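PDB 7KCT: 2-oxoglutarate carboxylase small subunit from Hydrogenobacter thermophilus, which belongs to the biotin-carboxylase family of ATP-grasp proteins and binds ADP, magnesium and bicarbonate. Local coordinates for residues H216-V221 and A279-F284. Residues are numbered along the deposited sequence; the frame is centred on the assembly and turned at random.
With MG (magnesium ion), chain E; ADP (adenosine-5'-diphosphate), chain C.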
ATOM      1  N   HIS A 216      12.957   0.437 -23.698  1.00 30.16           N
ATOM      2  CA  HIS A 216      11.545   0.627 -23.997  1.00 29.56           C
ATOM      3  C   HIS A 216      11.031   1.718 -23.065  1.00 37.27           C
ATOM      4  O   HIS A 216      10.892   1.512 -21.851  1.00 34.31           O
ATOM      5  CB  HIS A 216      10.777  -0.691 -23.897  1.00 36.89           C
ATOM      6  CG  HIS A 216       9.301  -0.568 -24.203  1.00 31.67           C
ATOM      7  ND1 HIS A 216       8.679  -1.321 -25.175  1.00 44.35           N
ATOM      8  CD2 HIS A 216       8.321   0.170 -23.625  1.00 39.44           C
ATOM      9  CE1 HIS A 216       7.392  -1.016 -25.216  1.00 42.72           C
ATOM     10  NE2 HIS A 216       7.147  -0.118 -24.280  1.00 33.64           N
ATOM     11  N   ILE A 217      10.768   2.889 -23.638  1.00 33.10           N
ATOM     12  CA  ILE A 217      10.345   4.081 -22.912  1.00 27.03           C
ATOM     13  C   ILE A 217       8.932   4.418 -23.384  1.00 33.57           C
ATOM     14  O   ILE A 217       8.683   4.501 -24.591  1.00 33.72           O
ATOM     15  CB  ILE A 217      11.306   5.264 -23.156  1.00 32.50           C
ATOM     16  CG1 ILE A 217      12.752   4.914 -22.756  1.00 36.82           C
ATOM     17  CG2 ILE A 217      10.816   6.473 -22.473  1.00 31.75           C
ATOM     18  CD1 ILE A 217      12.954   4.595 -21.355  1.00 37.77           C
ATOM     19  N   GLU A 218       8.001   4.620 -22.447  1.00 29.67           N
ATOM     20  CA  GLU A 218       6.617   4.852 -22.859  1.00 33.81           C
ATOM     21  C   GLU A 218       6.018   5.998 -22.068  1.00 30.42           C
ATOM     22  O   GLU A 218       6.331   6.184 -20.887  1.00 36.45           O
ATOM     23  CB  GLU A 218       5.766   3.574 -22.705  1.00 34.15           C
ATOM     24  CG  GLU A 218       5.609   3.165 -21.278  1.00 32.90           C
ATOM     25  CD  GLU A 218       4.851   1.880 -21.138  1.00 36.70           C
ATOM     26  OE1 GLU A 218       4.725   1.167 -22.156  1.00 38.11           O
ATOM     27  OE2 GLU A 218       4.403   1.575 -20.002  1.00 39.23           O
ATOM     28  N   PHE A 219       5.217   6.818 -22.754  1.00 31.44           N
ATOM     29  CA  PHE A 219       4.605   8.007 -22.181  1.00 31.99           C
ATOM     30  C   PHE A 219       3.108   7.796 -21.974  1.00 28.53           C
ATOM     31  O   PHE A 219       2.399   7.373 -22.882  1.00 29.89           O
ATOM     32  CB  PHE A 219       4.788   9.244 -23.085  1.00 30.25           C
ATOM     33  CG  PHE A 219       6.093   9.937 -22.894  1.00 31.07           C
ATOM     34  CD1 PHE A 219       7.229   9.476 -23.516  1.00 31.72           C
ATOM     35  CD2 PHE A 219       6.190  11.019 -22.077  1.00 32.18           C
ATOM     36  CE1 PHE A 219       8.443  10.106 -23.322  1.00 32.48           C
ATOM     37  CE2 PHE A 219       7.421  11.641 -21.884  1.00 36.85           C
ATOM     38  CZ  PHE A 219       8.530  11.167 -22.515  1.00 28.87           C
ATOM     39  N   GLN A 220       2.639   8.200 -20.810  1.00 31.44           N
ATOM     40  CA  GLN A 220       1.253   8.088 -20.411  1.00 30.11           C
ATOM     41  C   GLN A 220       0.545   9.386 -20.758  1.00 31.44           C
ATOM     42  O   GLN A 220       1.011  10.469 -20.369  1.00 33.27           O
ATOM     43  CB  GLN A 220       1.192   7.848 -18.907  1.00 27.98           C
ATOM     44  CG  GLN A 220      -0.181   7.773 -18.309  1.00 37.87           C
ATOM     45  CD  GLN A 220      -0.920   6.537 -18.724  1.00 30.40           C
ATOM     46  OE1 GLN A 220      -0.551   5.415 -18.350  1.00 26.43           O
ATOM     47  NE2 GLN A 220      -1.984   6.726 -19.500  1.00 28.94           N
ATOM     48  N   VAL A 221      -0.550   9.293 -21.508  1.00 34.04           N
ATOM     49  CA  VAL A 221      -1.374  10.480 -21.729  1.00 34.62           C
ATOM     50  C   VAL A 221      -2.746  10.256 -21.107  1.00 32.55           C
ATOM     51  O   VAL A 221      -3.195   9.116 -20.945  1.00 29.95           O
ATOM     52  CB  VAL A 221      -1.507  10.867 -23.217  1.00 42.93           C
ATOM     53  CG1 VAL A 221      -0.127  11.013 -23.886  1.00 38.89           C
ATOM     54  CG2 VAL A 221      -2.357   9.879 -23.963  1.00 36.79           C
ATOM     55  N   ALA A 279      -7.442   7.424 -21.186  1.00 28.16           N
ATOM     56  CA  ALA A 279      -6.057   7.059 -20.987  1.00 27.65           C
ATOM     57  C   ALA A 279      -5.539   6.346 -22.226  1.00 27.51           C
ATOM     58  O   ALA A 279      -6.269   5.627 -22.920  1.00 32.11           O
ATOM     59  CB  ALA A 279      -5.884   6.148 -19.764  1.00 32.85           C
ATOM     60  N   GLY A 280      -4.275   6.564 -22.511  1.00 29.39           N
ATOM     61  CA  GLY A 280      -3.609   5.877 -23.601  1.00 27.50           C
ATOM     62  C   GLY A 280      -2.122   6.016 -23.393  1.00 27.29           C
ATOM     63  O   GLY A 280      -1.670   6.821 -22.585  1.00 27.10           O
ATOM     64  N   THR A 281      -1.362   5.195 -24.098  1.00 31.11           N
ATOM     65  CA  THR A 281       0.081   5.178 -23.952  1.00 32.73           C
ATOM     66  C   THR A 281       0.741   5.186 -25.318  1.00 27.71           C
ATOM     67  O   THR A 281       0.321   4.434 -26.195  1.00 32.67           O
ATOM     68  CB  THR A 281       0.539   3.919 -23.168  1.00 34.93           C
ATOM     69  OG1 THR A 281       0.127   4.057 -21.803  1.00 34.31           O
ATOM     70  CG2 THR A 281       2.061   3.751 -23.283  1.00 37.13           C
ATOM     71  N   MET A 282       1.810   5.974 -25.476  1.00 31.00           N
ATOM     72  CA  MET A 282       2.654   5.963 -26.676  1.00 30.30           C
ATOM     73  C   MET A 282       3.992   5.313 -26.355  1.00 27.48           C
ATOM     74  O   MET A 282       4.667   5.738 -25.423  1.00 31.35           O
ATOM     75  CB  MET A 282       2.832   7.374 -27.193  1.00 37.58           C
ATOM     76  CG  MET A 282       1.486   7.936 -27.584  1.00 45.88           C
ATOM     77  SD  MET A 282       1.979   9.227 -28.639  1.00 70.41           S
ATOM     78  CE  MET A 282       0.697  10.441 -28.372  1.00 59.26           C
ATOM     79  N   GLU A 283       4.334   4.236 -27.075  1.00 27.53           N
ATOM     80  CA  GLU A 283       5.534   3.490 -26.749  1.00 29.59           C
ATOM     81  C   GLU A 283       6.627   3.888 -27.742  1.00 39.92           C
ATOM     82  O   GLU A 283       6.353   4.014 -28.948  1.00 31.22           O
ATOM     83  CB  GLU A 283       5.263   1.989 -26.802  1.00 31.03           C
ATOM     84  CG  GLU A 283       4.093   1.555 -25.868  1.00 39.94           C
ATOM     85  CD  GLU A 283       3.967   0.037 -25.668  1.00 46.42           C
ATOM     86  OE1 GLU A 283       3.667  -0.379 -24.531  1.00 51.82           O
ATOM     87  OE2 GLU A 283       4.097  -0.755 -26.638  1.00 43.56           O
ATOM     88  N   PHE A 284       7.839   4.121 -27.205  1.00 33.68           N
ATOM     89  CA  PHE A 284       9.066   4.499 -27.913  1.00 34.24           C
ATOM     90  C   PHE A 284      10.165   3.468 -27.652  1.00 38.27           C
ATOM     91  O   PHE A 284      10.200   2.844 -26.593  1.00 35.47           O
ATOM     92  CB  PHE A 284       9.591   5.829 -27.414  1.00 27.92           C
ATOM     93  CG  PHE A 284       8.695   6.957 -27.673  1.00 38.99           C
ATOM     94  CD1 PHE A 284       7.592   7.177 -26.865  1.00 37.70           C
ATOM     95  CD2 PHE A 284       8.942   7.814 -28.739  1.00 35.59           C
ATOM     96  CE1 PHE A 284       6.786   8.234 -27.108  1.00 37.97           C
ATOM     97  CE2 PHE A 284       8.129   8.876 -28.997  1.00 32.71           C
ATOM     98  CZ  PHE A 284       7.047   9.085 -28.189  1.00 44.50           C
TER
HETATM   99 MG    MG E 503       3.820  -2.855 -27.152  1.00 47.55          MG
HETATM  100  PB  ADP C 501       3.566  -5.373 -28.989  1.00 42.35           P
HETATM  101  O1B ADP C 501       3.476  -6.858 -29.025  1.00 48.07           O
HETATM  102  O2B ADP C 501       3.940  -4.525 -27.801  1.00 36.11           O
HETATM  103  O3B ADP C 501       2.568  -4.661 -29.883  1.00 55.96           O
HETATM  104  PA  ADP C 501       5.610  -3.624 -29.804  1.00 40.42           P
HETATM  105  O1A ADP C 501       5.471  -2.641 -28.697  1.00 34.39           O
HETATM  106  O2A ADP C 501       5.935  -3.076 -31.185  1.00 45.82           O
HETATM  107  O3A ADP C 501       5.020  -5.053 -30.048  1.00 43.42           O
HETATM  108  O5' ADP C 501       7.396  -4.056 -29.425  1.00 42.27           O
HETATM  109  C5' ADP C 501       7.554  -5.293 -28.639  1.00 44.81           C
HETATM  110  C4' ADP C 501       8.870  -5.125 -27.988  1.00 37.70           C
HETATM  111  O4' ADP C 501       9.804  -5.505 -29.025  1.00 37.83           O
HETATM  112  C3' ADP C 501       9.156  -3.721 -27.609  1.00 41.56           C
HETATM  113  O3' ADP C 501       8.882  -3.510 -26.219  1.00 43.70           O
HETATM  114  C2' ADP C 501      10.675  -3.758 -27.759  1.00 40.95           C
HETATM  115  O2' ADP C 501      11.320  -4.548 -26.687  1.00 40.73           O
HETATM  116  C1' ADP C 501      10.897  -4.590 -28.990  1.00 36.34           C
HETATM  117  N9  ADP C 501      10.933  -3.754 -30.214  1.00 38.19           N
HETATM  118  C8  ADP C 501       9.875  -3.235 -30.973  1.00 33.33           C
HETATM  119  N7  ADP C 501      10.336  -2.541 -32.047  1.00 38.58           N
HETATM  120  C5  ADP C 501      11.726  -2.594 -31.944  1.00 41.28           C
HETATM  121  C6  ADP C 501      12.768  -2.064 -32.749  1.00 40.53           C
HETATM  122  N6  ADP C 501      12.464  -1.330 -33.852  1.00 34.82           N
HETATM  123  N1  ADP C 501      14.071  -2.234 -32.413  1.00 32.15           N
HETATM  124  C2  ADP C 501      14.272  -2.989 -31.305  1.00 38.26           C
HETATM  125  N3  ADP C 501      13.398  -3.562 -30.461  1.00 33.62           N
HETATM  126  C4  ADP C 501      12.107  -3.343 -30.818  1.00 37.64           C
HETATM  127  O   HOH W   1      -2.642   3.830 -21.169  1.00 34.49           O
HETATM  128  O   HOH W   2       2.129  -2.957 -25.484  1.00 48.62           O
HETATM  129  O   HOH W   3       4.961  -3.462 -25.720  1.00 49.67           O
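With CG of Glu218 wedged between its backbone N and carbonyl carbon (chi1 66°), and CG of Glu283 anti to its own carbonyl carbon (chi1 -56°), the two side chains, extended beyond CG, run side by side, pointing the same way, off a non-hydrogen-bonded antiparallel pair. Glu218 OE1 and Glu283 OE1 come within 3.0 Å of each other, an arrangement of like charges that probably depends on Lys245, which salt-bridges both; Arg235 takes Glu218 OE2. Two residues before Glu218 on the same strand, His216 brings its ring edge to Glu283, NE2 lying 3.5 Å from CD, with ring and carboxylate planes nearly perpendicular (89°). The imidazole's ND1 faces the ADP ribose O3', although the modelled separation is too short to be taken literally. Glu283 OE2 binds magnesium at 2.2 Å, and the metal also takes ADP O2B and O1A, two waters and Glu296. Six backbone hydrogen bonds join the strands, among them Phe219 N to Met282 O at 2.9 Å. On the other face Phe219 CD1 meets Phe284 CE1 at 3.8 Å, their rings steeply inclined, and helix 257-273 covers this apolar side. One polar, nucleotide-facing surface on an antiparallel sheet, backed by a helix, forms part of the metal-nucleotide site of the ATP-grasp fold.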